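Local coordinates for protein glycosyltransferase Gtf1 (Streptococcus pneumoniae, PDB 4PQG) that is a glycosyltransferase of the GT-B fold class that carries an additional extended beta-sheet domain and is modelled here with UDP, at residues A[470-473]-A[477-480]; A[144-147]-A[153-156]; A[11-16]-A[30-35]. All blocks are in the same frame, centred on the assembly; numbering follows the deposited sequence.

Contact 1 of 3, residues A[470-473]-A[477-480]; sequences CQLY and RLEA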
ATOM      1  N   CYS A 470      -4.860 -30.844  -9.095  1.00 27.45           N
ATOM      2  CA  CYS A 470      -5.523 -32.138  -9.280  1.00 30.36           C
ATOM      3  C   CYS A 470      -5.085 -33.165  -8.236  1.00 29.87           C
ATOM      4  O   CYS A 470      -5.926 -33.838  -7.655  1.00 32.04           O
ATOM      5  CB  CYS A 470      -5.290 -32.666 -10.699  1.00 29.89           C
ATOM      6  SG  CYS A 470      -6.231 -31.762 -11.940  1.00 32.53           S
ATOM      7  N   GLN A 471      -3.780 -33.243  -7.976  1.00 29.79           N
ATOM      8  CA  GLN A 471      -3.229 -34.132  -6.955  1.00 30.53           C
ATOM      9  C   GLN A 471      -3.762 -33.888  -5.534  1.00 31.64           C
ATOM     10  O   GLN A 471      -3.980 -34.846  -4.770  1.00 30.51           O
ATOM     11  CB  GLN A 471      -1.701 -34.074  -6.956  1.00 32.12           C
ATOM     12  CG  GLN A 471      -1.047 -35.032  -5.968  1.00 33.68           C
ATOM     13  CD  GLN A 471       0.457 -34.878  -5.913  1.00 35.42           C
ATOM     14  OE1 GLN A 471       1.040 -34.090  -6.656  1.00 37.10           O
ATOM     15  NE2 GLN A 471       1.097 -35.632  -5.030  1.00 36.63           N
ATOM     16  N   LEU A 472      -3.977 -32.620  -5.179  1.00 31.38           N
ATOM     17  CA  LEU A 472      -4.461 -32.265  -3.833  1.00 30.43           C
ATOM     18  C   LEU A 472      -5.843 -32.856  -3.592  1.00 30.61           C
ATOM     19  O   LEU A 472      -6.126 -33.391  -2.518  1.00 33.00           O
ATOM     20  CB  LEU A 472      -4.499 -30.735  -3.653  1.00 29.31           C
ATOM     21  CG  LEU A 472      -4.899 -30.143  -2.296  1.00 28.94           C
ATOM     22  CD1 LEU A 472      -4.239 -28.775  -2.139  1.00 29.53           C
ATOM     23  CD2 LEU A 472      -6.415 -30.022  -2.144  1.00 29.87           C
ATOM     24  N   TYR A 473      -6.696 -32.754  -4.603  1.00 30.73           N
ATOM     25  CA  TYR A 473      -8.040 -33.263  -4.501  1.00 33.19           C
ATOM     26  C   TYR A 473      -8.090 -34.784  -4.678  1.00 35.46           C
ATOM     27  O   TYR A 473      -8.749 -35.482  -3.899  1.00 35.97           O
ATOM     28  CB  TYR A 473      -8.941 -32.557  -5.505  1.00 32.51           C
ATOM     29  CG  TYR A 473      -9.334 -31.167  -5.063  1.00 34.27           C
ATOM     30  CD1 TYR A 473     -10.350 -30.975  -4.127  1.00 36.01           C
ATOM     31  CD2 TYR A 473      -8.694 -30.039  -5.580  1.00 34.79           C
ATOM     32  CE1 TYR A 473     -10.722 -29.700  -3.719  1.00 36.50           C
ATOM     33  CE2 TYR A 473      -9.054 -28.762  -5.180  1.00 34.15           C
ATOM     34  CZ  TYR A 473     -10.064 -28.592  -4.249  1.00 35.99           C
ATOM     35  OH  TYR A 473     -10.426 -27.321  -3.853  1.00 33.73           O
ATOM     36  N   ARG A 477      -6.027 -34.669   0.034  1.00 34.66           N
ATOM     37  CA  ARG A 477      -5.079 -34.058   0.964  1.00 35.27           C
ATOM     38  C   ARG A 477      -5.636 -32.843   1.724  1.00 33.36           C
ATOM     39  O   ARG A 477      -4.995 -32.348   2.649  1.00 30.91           O
ATOM     40  CB  ARG A 477      -3.757 -33.708   0.256  1.00 37.87           C
ATOM     41  CG  ARG A 477      -3.108 -34.861  -0.518  1.00 40.65           C
ATOM     42  CD  ARG A 477      -2.299 -35.798   0.368  1.00 41.19           C
ATOM     43  NE  ARG A 477      -1.199 -35.100   1.022  1.00 44.13           N
ATOM     44  CZ  ARG A 477      -1.111 -34.899   2.335  1.00 47.96           C
ATOM     45  NH1 ARG A 477      -2.038 -35.380   3.154  1.00 51.39           N
ATOM     46  NH2 ARG A 477      -0.081 -34.237   2.838  1.00 48.53           N
ATOM     47  N   LEU A 478      -6.837 -32.402   1.358  1.00 31.72           N
ATOM     48  CA  LEU A 478      -7.364 -31.108   1.820  1.00 31.65           C
ATOM     49  C   LEU A 478      -7.505 -30.960   3.348  1.00 32.00           C
ATOM     50  O   LEU A 478      -7.044 -29.965   3.914  1.00 30.79           O
ATOM     51  CB  LEU A 478      -8.678 -30.754   1.103  1.00 29.84           C
ATOM     52  CG  LEU A 478      -9.356 -29.442   1.530  1.00 31.01           C
ATOM     53  CD1 LEU A 478      -8.521 -28.211   1.167  1.00 30.53           C
ATOM     54  CD2 LEU A 478     -10.756 -29.342   0.942  1.00 28.86           C
ATOM     55  N   GLU A 479      -8.120 -31.942   4.012  1.00 31.72           N
ATOM     56  CA  GLU A 479      -8.252 -31.904   5.474  1.00 31.86           C
ATOM     57  C   GLU A 479      -6.910 -31.794   6.187  1.00 30.58           C
ATOM     58  O   GLU A 479      -6.715 -30.900   7.023  1.00 32.89           O
ATOM     59  CB  GLU A 479      -9.010 -33.123   6.000  1.00 35.51           C
ATOM     60  CG  GLU A 479     -10.520 -33.036   5.862  1.00 41.42           C
ATOM     61  CD  GLU A 479     -11.250 -33.993   6.802  1.00 47.34           C
ATOM     62  OE1 GLU A 479     -10.586 -34.826   7.466  1.00 46.70           O
ATOM     63  OE2 GLU A 479     -12.498 -33.909   6.884  1.00 51.43           O
ATOM     64  N   ALA A 480      -5.988 -32.694   5.863  1.00 27.30           N
ATOM     65  CA  ALA A 480      -4.670 -32.704   6.496  1.00 28.52           C
ATOM     66  C   ALA A 480      -3.883 -31.398   6.230  1.00 27.80           C
ATOM     67  O   ALA A 480      -3.210 -30.869   7.121  1.00 27.99           O
ATOM     68  CB  ALA A 480      -3.866 -33.910   6.024  1.00 27.55           C
TER
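Arg477 meets Leu472 through its backbone first: Arg477 N gives its hydrogen to Leu472 O at 2.9 Å. The bond spans five residues and ties the last turn of helix 458-474 to the start of the following helical segment. Arg477 CB is 3.7 Å from the same Leu472 O; with CG anti to the carbonyl carbon (chi1 -53°), Arg477 CG also lies alongside, 3.9 Å from that oxygen. Further out the chain bends twice, and its end turns away, where NH2 is hydrogen-bonded to Gly444 O. At Leu478 the contact becomes purely apolar: CB packs on Leu472 CD2 at 4.0 Å, the two side chains crossing at a slant. That same Leu472 methyl lies over the centre of the Tyr473 ring, so it touches both the ring face and Leu478 CB, from directions about square to each other. Val404, on strand 404-406, touches all three of these side chains, and Tyr448 lies against Leu472 and Arg477. One backbone bond backed by a leucine pair thus joins the two helix ends across the turn, while the arginine's polar end is hydrogen-bonded away from this contact.

Contact 2 of 3, residues A[144-147]-A[153-156]; sequences LIRK and TRYC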
ATOM      1  N   LEU A 144     -11.010  26.117 -17.015  1.00 27.76           N
ATOM      2  CA  LEU A 144     -10.855  25.777 -15.613  1.00 26.08           C
ATOM      3  C   LEU A 144      -9.913  26.771 -14.939  1.00 23.98           C
ATOM      4  O   LEU A 144      -8.787  26.954 -15.363  1.00 23.62           O
ATOM      5  CB  LEU A 144     -10.315  24.364 -15.489  1.00 25.92           C
ATOM      6  CG  LEU A 144      -9.994  23.796 -14.110  1.00 26.81           C
ATOM      7  CD1 LEU A 144     -11.236  23.689 -13.257  1.00 26.89           C
ATOM      8  CD2 LEU A 144      -9.380  22.415 -14.311  1.00 28.87           C
ATOM      9  N   ILE A 145     -10.394  27.383 -13.869  1.00 23.66           N
ATOM     10  CA  ILE A 145      -9.730  28.487 -13.194  1.00 22.85           C
ATOM     11  C   ILE A 145      -9.285  28.110 -11.769  1.00 20.27           C
ATOM     12  O   ILE A 145      -8.283  28.593 -11.283  1.00 18.88           O
ATOM     13  CB  ILE A 145     -10.684  29.721 -13.210  1.00 26.09           C
ATOM     14  CG1 ILE A 145     -10.793  30.292 -14.632  1.00 27.20           C
ATOM     15  CG2 ILE A 145     -10.281  30.818 -12.228  1.00 28.35           C
ATOM     16  CD1 ILE A 145      -9.456  30.451 -15.338  1.00 29.08           C
ATOM     17  N   ARG A 146     -10.046  27.266 -11.092  1.00 19.74           N
ATOM     18  CA  ARG A 146      -9.742  26.915  -9.704  1.00 19.78           C
ATOM     19  C   ARG A 146     -10.373  25.585  -9.354  1.00 19.68           C
ATOM     20  O   ARG A 146     -11.493  25.273  -9.803  1.00 19.56           O
ATOM     21  CB  ARG A 146     -10.236  27.998  -8.727  1.00 19.22           C
ATOM     22  CG  ARG A 146      -9.646  27.887  -7.315  1.00 21.02           C
ATOM     23  CD  ARG A 146     -10.081  29.065  -6.434  1.00 21.68           C
ATOM     24  NE  ARG A 146     -11.177  28.759  -5.514  1.00 20.92           N
ATOM     25  CZ  ARG A 146     -11.982  29.663  -4.947  1.00 23.06           C
ATOM     26  NH1 ARG A 146     -11.867  30.966  -5.211  1.00 21.55           N
ATOM     27  NH2 ARG A 146     -12.922  29.261  -4.108  1.00 24.23           N
ATOM     28  N   LYS A 147      -9.635  24.801  -8.572  1.00 19.38           N
ATOM     29  CA  LYS A 147     -10.150  23.604  -7.925  1.00 19.37           C
ATOM     30  C   LYS A 147      -9.978  23.720  -6.426  1.00 19.08           C
ATOM     31  O   LYS A 147      -8.872  24.012  -5.938  1.00 18.29           O
ATOM     32  CB  LYS A 147      -9.405  22.348  -8.385  1.00 20.23           C
ATOM     33  CG  LYS A 147      -9.658  21.916  -9.808  1.00 22.70           C
ATOM     34  CD  LYS A 147      -9.144  20.499 -10.039  1.00 23.33           C
ATOM     35  CE  LYS A 147      -8.982  20.207 -11.529  1.00 25.12           C
ATOM     36  NZ  LYS A 147      -8.349  18.876 -11.812  1.00 26.12           N
ATOM     37  N   THR A 153     -13.725  21.569   5.957  1.00 19.67           N
ATOM     38  CA  THR A 153     -13.668  22.876   5.301  1.00 19.79           C
ATOM     39  C   THR A 153     -12.700  22.747   4.123  1.00 19.73           C
ATOM     40  O   THR A 153     -12.085  21.693   3.945  1.00 19.31           O
ATOM     41  CB  THR A 153     -13.233  24.000   6.267  1.00 20.88           C
ATOM     42  OG1 THR A 153     -13.418  25.271   5.635  1.00 22.15           O
ATOM     43  CG2 THR A 153     -11.775  23.837   6.701  1.00 20.77           C
ATOM     44  N   ARG A 154     -12.564  23.803   3.324  1.00 19.24           N
ATOM     45  CA  ARG A 154     -11.574  23.802   2.240  1.00 19.28           C
ATOM     46  C   ARG A 154     -10.158  23.819   2.787  1.00 18.55           C
ATOM     47  O   ARG A 154      -9.776  24.742   3.487  1.00 18.80           O
ATOM     48  CB  ARG A 154     -11.780  24.987   1.301  1.00 19.62           C
ATOM     49  CG  ARG A 154     -10.673  25.111   0.254  1.00 19.68           C
ATOM     50  CD  ARG A 154     -10.934  26.293  -0.652  1.00 21.02           C
ATOM     51  NE  ARG A 154     -10.766  27.564   0.044  1.00 21.81           N
ATOM     52  CZ  ARG A 154     -10.973  28.745  -0.527  1.00 23.54           C
ATOM     53  NH1 ARG A 154     -11.356  28.794  -1.808  1.00 24.47           N
ATOM     54  NH2 ARG A 154     -10.774  29.875   0.166  1.00 22.45           N
ATOM     55  N   TYR A 155      -9.376  22.796   2.445  1.00 17.34           N
ATOM     56  CA  TYR A 155      -7.997  22.730   2.875  1.00 16.29           C
ATOM     57  C   TYR A 155      -6.955  23.088   1.787  1.00 15.80           C
ATOM     58  O   TYR A 155      -5.829  23.415   2.122  1.00 15.52           O
ATOM     59  CB  TYR A 155      -7.689  21.359   3.503  1.00 16.51           C
ATOM     60  CG  TYR A 155      -7.809  20.155   2.567  1.00 16.83           C
ATOM     61  CD1 TYR A 155      -6.737  19.750   1.749  1.00 16.56           C
ATOM     62  CD2 TYR A 155      -8.969  19.396   2.543  1.00 17.52           C
ATOM     63  CE1 TYR A 155      -6.841  18.630   0.927  1.00 17.07           C
ATOM     64  CE2 TYR A 155      -9.091  18.283   1.720  1.00 17.51           C
ATOM     65  CZ  TYR A 155      -8.031  17.902   0.917  1.00 17.87           C
ATOM     66  OH  TYR A 155      -8.195  16.786   0.133  1.00 18.19           O
ATOM     67  N   CYS A 156      -7.346  23.025   0.512  1.00 15.41           N
ATOM     68  CA  CYS A 156      -6.451  23.314  -0.616  1.00 15.12           C
ATOM     69  C   CYS A 156      -7.218  23.930  -1.795  1.00 15.29           C
ATOM     70  O   CYS A 156      -8.370  23.532  -2.077  1.00 13.99           O
ATOM     71  CB  CYS A 156      -5.735  22.015  -1.059  1.00 15.70           C
ATOM     72  SG  CYS A 156      -4.709  22.153  -2.544  1.00 17.42           S
TER
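Arg146 and Arg154 make a like-charge contact bridged by an acid, on the hairpin of strands 143-150 and 154-163 in the extended beta-sheet domain. Arg154 NH1 sits over one face of the Arg146 guanidinium, 3.3 Å from Arg146 CZ, while Arg146 meets the other group at its edge. The two planes are 67° apart. Arg146 NH2 and Arg154 NH1 are modelled 2.8 Å apart; both are donors, so that exact spacing is doubtful. Asp148 OD2 forms a salt bridge with each of these two nitrogens, which probably explains their closeness and offsets much of their repulsion. Both arginines run out extended and then kink at chi3 (101° in Arg146, 70° in Arg154), which turns their ends toward the shared acid. The backbones approach most closely at Lys147 O and Cys156 O, 3.9 Å apart, two acceptors that do not bond. The hairpin pairing is shifted relative to these segments, with backbone hydrogen bonds Lys147 to Glu158 and Tyr155 to Tyr149. Across the sheet, Ile145 and Arg146 form a classic beta bulge opposite Tyr138 of strand 133-140; Tyr175 of strand 166-175 makes a cation-pi contact with Arg154, and loop residues Tyr95 and Phe96 touch Arg154 and Arg146.

Contact 3 of 3, residues A[11-16]-A[30-35]; sequences IYNINL and AYRAGV
Asn13 and Arg32 carry this buried contact between strand 10-15 and helix 24-38, joined by one side-chain hydrogen bond. Arg32 NH2 donates to Asn13 OD1 at 2.9 Å with an N-H...O angle of 157°. The oxygen lies close to the guanidinium plane, whereas the donor is tilted somewhat out of the amide plane; the two flat groups are only 21° from parallel and slide past one another in opposite directions. Because the arginine comes alongside, Asn13 OD1 also lies 3.3 Å from Arg32 CD, and Asn13 CB stands at the guanidinium edge, 3.9 Å from Arg32 NH2. Arg32 leaves the helix extended through its first two torsions and bends at chi3 (-55°), which presents the NH2 edge of the guanidinium to the amide oxygen. Asn13 has its CG beside the backbone N, and its ND2 is hydrogen-bonded to Lys44 O on the adjacent strand, which is consistent with the modelled flip, OD1 facing the arginine. NH2 of Arg32 has a second and stronger partner, the salt bridge to Asp227 OD2, so the helix side chain reaches past Asn13 to the loop that follows strand 223-226. Further along the strand, Asn15 ND2 is bonded to Glu26 and Gln29 of the same helix. Ile225 lies against both Asn13 and Arg32, and the Arg32 side chain is about 7 Å from the bound NAG. This is the first half of a beta-alpha-beta unit, with strand 42-47 completing it, in the parallel sheet of the N-terminal Rossmann-like domain of a GT-B fold.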
ATOM      1  N   ILE A  11       6.833   7.005  17.588  1.00 26.10           N
ATOM      2  CA  ILE A  11       7.339   6.264  16.449  1.00 24.77           C
ATOM      3  C   ILE A  11       6.749   6.870  15.174  1.00 23.74           C
ATOM      4  O   ILE A  11       5.541   6.847  14.974  1.00 23.67           O
ATOM      5  CB  ILE A  11       7.041   4.761  16.582  1.00 24.89           C
ATOM      6  CG1 ILE A  11       7.692   4.221  17.867  1.00 25.36           C
ATOM      7  CG2 ILE A  11       7.562   4.004  15.359  1.00 24.27           C
ATOM      8  CD1 ILE A  11       7.073   2.935  18.369  1.00 27.17           C
ATOM      9  N   TYR A  12       7.619   7.449  14.350  1.00 24.41           N
ATOM     10  CA  TYR A  12       7.225   8.077  13.093  1.00 24.10           C
ATOM     11  C   TYR A  12       7.542   7.102  11.985  1.00 23.67           C
ATOM     12  O   TYR A  12       8.659   6.599  11.897  1.00 25.14           O
ATOM     13  CB  TYR A  12       7.982   9.400  12.867  1.00 25.16           C
ATOM     14  CG  TYR A  12       7.673  10.437  13.927  1.00 26.84           C
ATOM     15  CD1 TYR A  12       6.528  11.242  13.844  1.00 27.54           C
ATOM     16  CD2 TYR A  12       8.511  10.590  15.036  1.00 28.74           C
ATOM     17  CE1 TYR A  12       6.233  12.180  14.834  1.00 29.33           C
ATOM     18  CE2 TYR A  12       8.229  11.528  16.026  1.00 30.06           C
ATOM     19  CZ  TYR A  12       7.095  12.310  15.922  1.00 29.99           C
ATOM     20  OH  TYR A  12       6.833  13.209  16.923  1.00 33.56           O
ATOM     21  N   ASN A  13       6.552   6.841  11.143  1.00 22.14           N
ATOM     22  CA  ASN A  13       6.702   5.917  10.028  1.00 20.92           C
ATOM     23  C   ASN A  13       6.465   6.698   8.733  1.00 20.37           C
ATOM     24  O   ASN A  13       5.464   7.415   8.617  1.00 21.41           O
ATOM     25  CB  ASN A  13       5.660   4.805  10.136  1.00 19.01           C
ATOM     26  CG  ASN A  13       5.656   4.127  11.503  1.00 18.79           C
ATOM     27  OD1 ASN A  13       6.118   3.006  11.631  1.00 17.85           O
ATOM     28  ND2 ASN A  13       5.101   4.801  12.522  1.00 18.40           N
ATOM     29  N   ILE A  14       7.361   6.521   7.770  1.00 19.62           N
ATOM     30  CA  ILE A  14       7.372   7.325   6.539  1.00 19.00           C
ATOM     31  C   ILE A  14       7.155   6.469   5.282  1.00 18.88           C
ATOM     32  O   ILE A  14       7.875   5.490   5.039  1.00 18.44           O
ATOM     33  CB  ILE A  14       8.676   8.151   6.427  1.00 18.49           C
ATOM     34  CG1 ILE A  14       8.722   9.202   7.555  1.00 18.99           C
ATOM     35  CG2 ILE A  14       8.753   8.861   5.090  1.00 18.46           C
ATOM     36  CD1 ILE A  14      10.069   9.856   7.771  1.00 19.08           C
ATOM     37  N   ASN A  15       6.137   6.836   4.510  1.00 18.59           N
ATOM     38  CA  ASN A  15       5.810   6.164   3.261  1.00 18.90           C
ATOM     39  C   ASN A  15       5.528   7.264   2.230  1.00 19.32           C
ATOM     40  O   ASN A  15       5.300   8.421   2.597  1.00 18.24           O
ATOM     41  CB  ASN A  15       4.582   5.266   3.466  1.00 19.70           C
ATOM     42  CG  ASN A  15       4.370   4.249   2.331  1.00 20.39           C
ATOM     43  OD1 ASN A  15       5.108   4.207   1.354  1.00 21.21           O
ATOM     44  ND2 ASN A  15       3.344   3.436   2.473  1.00 20.04           N
ATOM     45  N   LEU A  16       5.542   6.914   0.946  1.00 18.72           N
ATOM     46  CA  LEU A  16       5.167   7.888  -0.072  1.00 19.57           C
ATOM     47  C   LEU A  16       3.658   8.135  -0.097  1.00 19.14           C
ATOM     48  O   LEU A  16       3.203   9.251   0.113  1.00 17.81           O
ATOM     49  CB  LEU A  16       5.710   7.491  -1.456  1.00 20.19           C
ATOM     50  CG  LEU A  16       7.222   7.254  -1.464  1.00 21.39           C
ATOM     51  CD1 LEU A  16       7.702   6.863  -2.850  1.00 22.86           C
ATOM     52  CD2 LEU A  16       7.965   8.480  -0.946  1.00 22.64           C
ATOM     53  N   ALA A  30      -0.280  -0.632   8.104  1.00 18.37           N
ATOM     54  CA  ALA A  30      -1.527  -0.766   8.826  1.00 18.43           C
ATOM     55  C   ALA A  30      -1.413  -1.862   9.890  1.00 19.82           C
ATOM     56  O   ALA A  30      -1.880  -1.673  11.017  1.00 19.69           O
ATOM     57  CB  ALA A  30      -2.686  -1.033   7.884  1.00 18.32           C
ATOM     58  N   TYR A  31      -0.787  -2.994   9.555  1.00 20.23           N
ATOM     59  CA  TYR A  31      -0.520  -4.003  10.585  1.00 21.58           C
ATOM     60  C   TYR A  31       0.277  -3.393  11.749  1.00 22.82           C
ATOM     61  O   TYR A  31      -0.111  -3.543  12.908  1.00 25.62           O
ATOM     62  CB  TYR A  31       0.213  -5.218  10.019  1.00 21.54           C
ATOM     63  CG  TYR A  31      -0.697  -6.268   9.404  1.00 22.01           C
ATOM     64  CD1 TYR A  31      -1.415  -7.164  10.210  1.00 22.48           C
ATOM     65  CD2 TYR A  31      -0.819  -6.383   8.019  1.00 21.96           C
ATOM     66  CE1 TYR A  31      -2.227  -8.148   9.646  1.00 22.99           C
ATOM     67  CE2 TYR A  31      -1.642  -7.343   7.442  1.00 22.06           C
ATOM     68  CZ  TYR A  31      -2.347  -8.227   8.259  1.00 23.00           C
ATOM     69  OH  TYR A  31      -3.156  -9.192   7.682  1.00 21.41           O
ATOM     70  N   ARG A  32       1.373  -2.702  11.431  1.00 22.65           N
ATOM     71  CA  ARG A  32       2.249  -2.066  12.429  1.00 23.40           C
ATOM     72  C   ARG A  32       1.488  -1.081  13.323  1.00 25.26           C
ATOM     73  O   ARG A  32       1.709  -1.035  14.545  1.00 25.53           O
ATOM     74  CB  ARG A  32       3.416  -1.355  11.746  1.00 23.45           C
ATOM     75  CG  ARG A  32       4.606  -1.052  12.657  1.00 23.86           C
ATOM     76  CD  ARG A  32       5.665  -0.235  11.941  1.00 24.04           C
ATOM     77  NE  ARG A  32       6.092  -0.897  10.707  1.00 23.57           N
ATOM     78  CZ  ARG A  32       6.401  -0.261   9.580  1.00 23.06           C
ATOM     79  NH1 ARG A  32       6.749  -0.955   8.511  1.00 22.06           N
ATOM     80  NH2 ARG A  32       6.335   1.065   9.512  1.00 22.67           N
ATOM     81  N   ALA A  33       0.588  -0.311  12.716  1.00 24.97           N
ATOM     82  CA  ALA A  33      -0.265   0.609  13.457  1.00 25.78           C
ATOM     83  C   ALA A  33      -1.136  -0.118  14.470  1.00 26.63           C
ATOM     84  O   ALA A  33      -1.353   0.389  15.576  1.00 26.86           O
ATOM     85  CB  ALA A  33      -1.134   1.420  12.503  1.00 26.78           C
ATOM     86  N   GLY A  34      -1.653  -1.289  14.082  1.00 27.35           N
ATOM     87  CA  GLY A  34      -2.426  -2.144  14.988  1.00 27.16           C
ATOM     88  C   GLY A  34      -1.611  -2.601  16.178  1.00 28.14           C
ATOM     89  O   GLY A  34      -2.123  -2.687  17.295  1.00 29.49           O
ATOM     90  N   VAL A  35      -0.338  -2.894  15.936  1.00 28.53           N
ATOM     91  CA  VAL A  35       0.592  -3.298  16.990  1.00 29.52           C
ATOM     92  C   VAL A  35       0.889  -2.135  17.942  1.00 31.27           C
ATOM     93  O   VAL A  35       0.872  -2.303  19.167  1.00 31.09           O
ATOM     94  CB  VAL A  35       1.929  -3.816  16.422  1.00 29.01           C
ATOM     95  CG1 VAL A  35       2.973  -3.920  17.528  1.00 28.19           C
ATOM     96  CG2 VAL A  35       1.744  -5.162  15.728  1.00 29.29           C
TER

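Along the chain the contacts come in series: contact 3, then contact 2, then contact 1, each in a different part of the fold. Contact 3 lies in the first parallel sheet and its covering helix, contact 2 in the ten-stranded antiparallel sheet of the extended domain, contact 1 at the helical turn beside the second parallel sheet. Contacts 1 and 2 are on opposite sides of the chain's centre, their own centres 58 Å apart; the centre of contact 3 is about 11 Å from the centre of the chain, 30 Å from that of contact 2 and 38 Å from that of contact 1. None touches another, so each is a local joint within its own region.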